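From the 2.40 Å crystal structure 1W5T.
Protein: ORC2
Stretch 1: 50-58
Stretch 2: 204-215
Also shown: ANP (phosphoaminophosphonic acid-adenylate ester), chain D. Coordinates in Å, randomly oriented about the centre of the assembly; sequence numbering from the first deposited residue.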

# COMPACT_ATOMS: atom_id res chain seq x y z
N ASP A 50 12.37 15.18 9.89
CA ASP A 50 11.40 15.21 8.79
C ASP A 50 10.32 14.13 8.87
O ASP A 50 10.55 13.02 9.36
N VAL A 51 9.13 14.47 8.39
CA VAL A 51 8.04 13.52 8.31
C VAL A 51 7.66 13.46 6.85
O VAL A 51 7.29 14.48 6.26
N ASN A 52 7.78 12.28 6.25
CA ASN A 52 7.36 12.09 4.85
C ASN A 52 6.35 10.95 4.69
O ASN A 52 6.18 10.14 5.57
N MET A 53 5.67 10.88 3.58
CA MET A 53 4.69 9.84 3.40
C MET A 53 4.81 9.18 2.04
O MET A 53 5.10 9.85 1.04
N ILE A 54 4.53 7.89 2.02
CA ILE A 54 4.36 7.07 0.82
C ILE A 54 2.94 6.60 0.84
O ILE A 54 2.50 6.09 1.86
N TYR A 55 2.22 6.77 -0.26
CA TYR A 55 0.91 6.13 -0.44
C TYR A 55 0.81 5.50 -1.83
O TYR A 55 1.58 5.82 -2.74
N GLY A 56 -0.13 4.58 -2.00
CA GLY A 56 -0.34 3.93 -3.28
C GLY A 56 -1.63 4.28 -3.97
O GLY A 56 -2.47 5.00 -3.43
N SER A 57 -1.81 3.79 -5.19
CA SER A 57 -3.07 4.00 -5.88
C SER A 57 -4.19 3.35 -5.10
O SER A 57 -3.98 2.37 -4.35
N ILE A 58 -5.36 3.95 -5.21
CA ILE A 58 -6.50 3.50 -4.43
C ILE A 58 -7.01 2.10 -4.88
O ILE A 58 -7.28 1.85 -6.05
N SER A 204 0.24 19.28 7.73
CA SER A 204 1.19 20.30 7.30
C SER A 204 2.64 19.97 7.66
O SER A 204 3.53 20.56 7.08
N GLN A 205 2.86 19.04 8.60
CA GLN A 205 4.22 18.58 8.94
C GLN A 205 4.85 17.70 7.86
O GLN A 205 6.06 17.44 7.89
N ILE A 206 4.04 17.23 6.93
CA ILE A 206 4.53 16.29 5.93
C ILE A 206 5.19 17.01 4.78
O ILE A 206 4.54 17.71 4.03
N GLY A 207 6.49 16.86 4.66
CA GLY A 207 7.22 17.65 3.69
C GLY A 207 7.14 17.11 2.28
O GLY A 207 7.12 17.88 1.32
N PHE A 208 7.10 15.79 2.15
CA PHE A 208 7.17 15.14 0.85
C PHE A 208 6.25 13.94 0.83
O PHE A 208 6.30 13.06 1.71
N LYS A 209 5.39 13.93 -0.18
CA LYS A 209 4.36 12.92 -0.36
C LYS A 209 4.72 12.22 -1.64
O LYS A 209 4.96 12.85 -2.67
N LEU A 210 4.76 10.91 -1.58
CA LEU A 210 5.13 10.13 -2.74
C LEU A 210 4.04 9.10 -3.09
O LEU A 210 3.70 8.21 -2.29
N HIS A 211 3.50 9.22 -4.30
CA HIS A 211 2.44 8.35 -4.76
C HIS A 211 3.01 7.22 -5.61
O HIS A 211 3.61 7.44 -6.65
N LEU A 212 2.83 5.98 -5.16
CA LEU A 212 3.30 4.81 -5.92
C LEU A 212 2.18 4.25 -6.80
O LEU A 212 1.15 3.84 -6.27
N PRO A 213 2.34 4.24 -8.11
CA PRO A 213 1.30 3.65 -8.94
C PRO A 213 1.61 2.14 -9.10
O PRO A 213 2.71 1.65 -8.78
N ALA A 214 0.64 1.43 -9.67
CA ALA A 214 0.79 0.05 -10.00
C ALA A 214 1.82 -0.09 -11.14
O ALA A 214 2.00 0.82 -11.94
N TYR A 215 2.47 -1.25 -11.18
CA TYR A 215 3.56 -1.52 -12.10
C TYR A 215 3.16 -1.88 -13.53
O TYR A 215 2.27 -2.72 -13.79

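Two parallel strands, 51-56 and a partner ending at Leu212, lie side by side at a closest axis approach of 4.6 Å, and the contact buries 750 Å² in all. The backbone sets the register: Met53 N donates to Phe208 O at 2.9 Å, Leu210 N to Met53 O at 2.8 Å, Tyr55 N to Leu210 O at 2.9 Å and Leu212 N to Tyr55 O at 2.7 Å. With this ladder fixed, side chains of paired residues emerge on the same face, so Met53, Tyr55, Lys209 and His211 share one side of the sheet while Ile54, Leu210 and Leu212 share the other.

Tyr55 covers the most surface. Its chi1 is p (61°), and although its CA-to-CB bond points to the sheet face, the end of the side chain comes nearer the neighbouring strand. There the ring meets the directly paired His211, a t rotamer, whose CB sits over one ring face, 4.0 Å from the centroid, in a CH-pi contact. The two rings meet obliquely, planes at 40°, with Tyr55 CE1 3.4 Å from His211 CD2. Lys209 CB approaches the tyrosine edge, 4.1 Å from Tyr55 CE2, while the rest of that lysine leads away.

The same histidine reaches past the end of the first strand: His211 NE2 lies 3.2 Å from Ser57 OG, a distance that leaves the bonding open. Ser57, chi1 m, also shares water 2 with the second stretch; the water lies 3.1 Å from Ser57 OG and accepts from Ala214 N at 2.8 Å, joining the two stretches where the ladder fades into a weak Ser57 N to Leu212 O bond of 3.2 Å.

Met53, extended through chi1 and chi2 (both t) before an m chi3, covers the next largest area. It packs its CB 4.1 Å from Ile206 CG2. Val51, also t, points toward the partner, and its CG1 lies 4.0 Å from CG1 of Ile206, an m rotamer; one isoleucine thus serves two neighbours. Nearby, water 1 accepts from Val51 N at 2.9 Å and lies 2.6 Å from Gln205 O, an acceptor it can donate to.

On the other face, Ile54 (m, t) brings CG2 to 3.7 Å from Leu212 CD2. Gly56 has no side chain, and Gly56 CA comes within 3.3 Å of Leu212 O in a CA-H...O contact.

Beyond the contact, Tyr215 (chi1 m) donates from OH to N7 of the bound ANP at 2.6 Å. The rule that emerges is a regular backbone ladder carrying apolar pairs, with an aromatic pair near its C-terminal end.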

# COMPACT_ATOMS: atom_id res chain seq x y z
CB ASP A 50 12.11 15.12 7.45
CG ASP A 50 12.86 16.38 7.14
OD1 ASP A 50 14.11 16.41 7.29
OD2 ASP A 50 12.27 17.41 6.76
CB VAL A 51 6.82 13.98 9.17
CG1 VAL A 51 5.58 13.12 8.91
CG2 VAL A 51 7.17 14.01 10.66
CB ASN A 52 8.58 11.87 3.95
CG ASN A 52 9.59 13.03 4.01
OD1 ASN A 52 9.22 14.19 3.84
ND2 ASN A 52 10.86 12.71 4.22
CB MET A 53 3.28 10.39 3.59
CG MET A 53 2.18 9.35 3.34
SD MET A 53 0.48 9.93 3.59
CE MET A 53 0.37 9.81 5.34
CB ILE A 54 5.29 5.83 0.88
CG1 ILE A 54 6.78 6.24 0.82
CG2 ILE A 54 4.90 4.82 -0.23
CD1 ILE A 54 7.85 5.07 1.14
CB TYR A 55 -0.27 7.11 -0.17
CG TYR A 55 -0.33 8.35 -1.08
CD1 TYR A 55 -1.25 8.43 -2.14
CD2 TYR A 55 0.55 9.43 -0.89
CE1 TYR A 55 -1.32 9.58 -2.98
CE2 TYR A 55 0.48 10.59 -1.70
CZ TYR A 55 -0.45 10.63 -2.74
OH TYR A 55 -0.49 11.73 -3.53
CB SER A 57 -3.02 3.50 -7.30
OG SER A 57 -2.00 4.22 -7.97
CB ILE A 58 -7.61 4.58 -4.50
CG1 ILE A 58 -8.76 4.23 -3.57
CG2 ILE A 58 -8.11 4.76 -5.91
CD1 ILE A 58 -9.24 5.39 -2.78
CB SER A 204 0.82 21.69 7.87
OG SER A 204 0.83 21.67 9.29
CB GLN A 205 4.26 17.86 10.28
CG GLN A 205 5.30 18.45 11.24
CD GLN A 205 4.93 19.86 11.72
OE1 GLN A 205 5.80 20.69 11.94
NE2 GLN A 205 3.64 20.11 11.88
CB ILE A 206 3.40 15.35 5.39
CG1 ILE A 206 2.70 14.67 6.55
CG2 ILE A 206 4.00 14.30 4.46
CD1 ILE A 206 1.49 13.87 6.14
CB PHE A 208 8.61 14.76 0.54
CG PHE A 208 8.85 14.34 -0.89
CD1 PHE A 208 8.39 15.11 -1.96
CD2 PHE A 208 9.54 13.17 -1.18
CE1 PHE A 208 8.62 14.71 -3.28
CE2 PHE A 208 9.80 12.78 -2.50
CZ PHE A 208 9.33 13.54 -3.55
CB LYS A 209 2.97 13.55 -0.45
CG LYS A 209 2.44 14.03 0.84
CD LYS A 209 1.43 15.16 0.65
CE LYS A 209 1.20 15.93 1.93
NZ LYS A 209 0.23 17.02 1.74
CB LEU A 210 6.47 9.43 -2.43
CG LEU A 210 7.28 8.89 -3.59
CD1 LEU A 210 7.25 9.86 -4.81
CD2 LEU A 210 8.71 8.69 -3.08
CB HIS A 211 1.41 9.19 -5.52
CG HIS A 211 0.33 8.40 -6.19
ND1 HIS A 211 0.18 8.36 -7.56
CD2 HIS A 211 -0.66 7.62 -5.70
CE1 HIS A 211 -0.85 7.60 -7.87
NE2 HIS A 211 -1.37 7.13 -6.76
CB LEU A 212 3.76 3.73 -4.96
CG LEU A 212 5.25 3.54 -4.69
CD1 LEU A 212 6.13 4.77 -4.85
CD2 LEU A 212 5.49 2.86 -3.37
CB PRO A 213 1.48 4.36 -10.29
CG PRO A 213 3.02 4.50 -10.41
CD PRO A 213 3.47 4.75 -8.92
CB ALA A 214 -0.59 -0.54 -10.41
CB TYR A 215 4.44 -2.64 -11.52
CG TYR A 215 5.22 -2.26 -10.27
CD1 TYR A 215 4.97 -2.90 -9.04
CD2 TYR A 215 6.24 -1.27 -10.33
CE1 TYR A 215 5.70 -2.56 -7.90
CE2 TYR A 215 6.97 -0.92 -9.18
CZ TYR A 215 6.69 -1.56 -7.98
OH TYR A 215 7.41 -1.21 -6.89
PG ANP D . -0.11 -4.06 0.08
O1G ANP D . -0.71 -5.50 0.36
O2G ANP D . 0.32 -3.43 1.48
O3G ANP D . -1.11 -3.10 -0.69
PB ANP D . 2.57 -3.13 -0.86
O1B ANP D . 3.07 -2.61 0.54
O2B ANP D . 2.09 -1.91 -1.71
N3B ANP D . 1.36 -4.34 -0.77
PA ANP D . 5.05 -4.56 -1.08
O1A ANP D . 6.21 -3.51 -0.72
O2A ANP D . 4.73 -5.43 0.21
O3A ANP D . 3.76 -3.84 -1.72
O5' ANP D . 5.51 -5.45 -2.34
C5' ANP D . 4.92 -6.63 -2.91
C4' ANP D . 6.08 -7.54 -3.32
O4' ANP D . 6.78 -6.99 -4.44
C3' ANP D . 7.15 -7.65 -2.24
O3' ANP D . 7.71 -8.93 -2.32
C2' ANP D . 8.22 -6.64 -2.63
O2' ANP D . 9.54 -6.87 -2.12
C1' ANP D . 8.16 -6.72 -4.14
N9 ANP D . 8.44 -5.42 -4.74
C8 ANP D . 7.54 -4.37 -4.83
N7 ANP D . 8.09 -3.29 -5.44
C5 ANP D . 9.34 -3.61 -5.78
C6 ANP D . 10.56 -3.03 -6.44
N6 ANP D . 10.58 -1.76 -6.94
N1 ANP D . 11.69 -3.77 -6.53
C2 ANP D . 11.78 -5.01 -6.08
N3 ANP D . 10.76 -5.65 -5.45
C4 ANP D . 9.53 -4.97 -5.29
O HOH W 1 8.56 17.07 7.37
O HOH W 2 -1.51 2.83 -10.67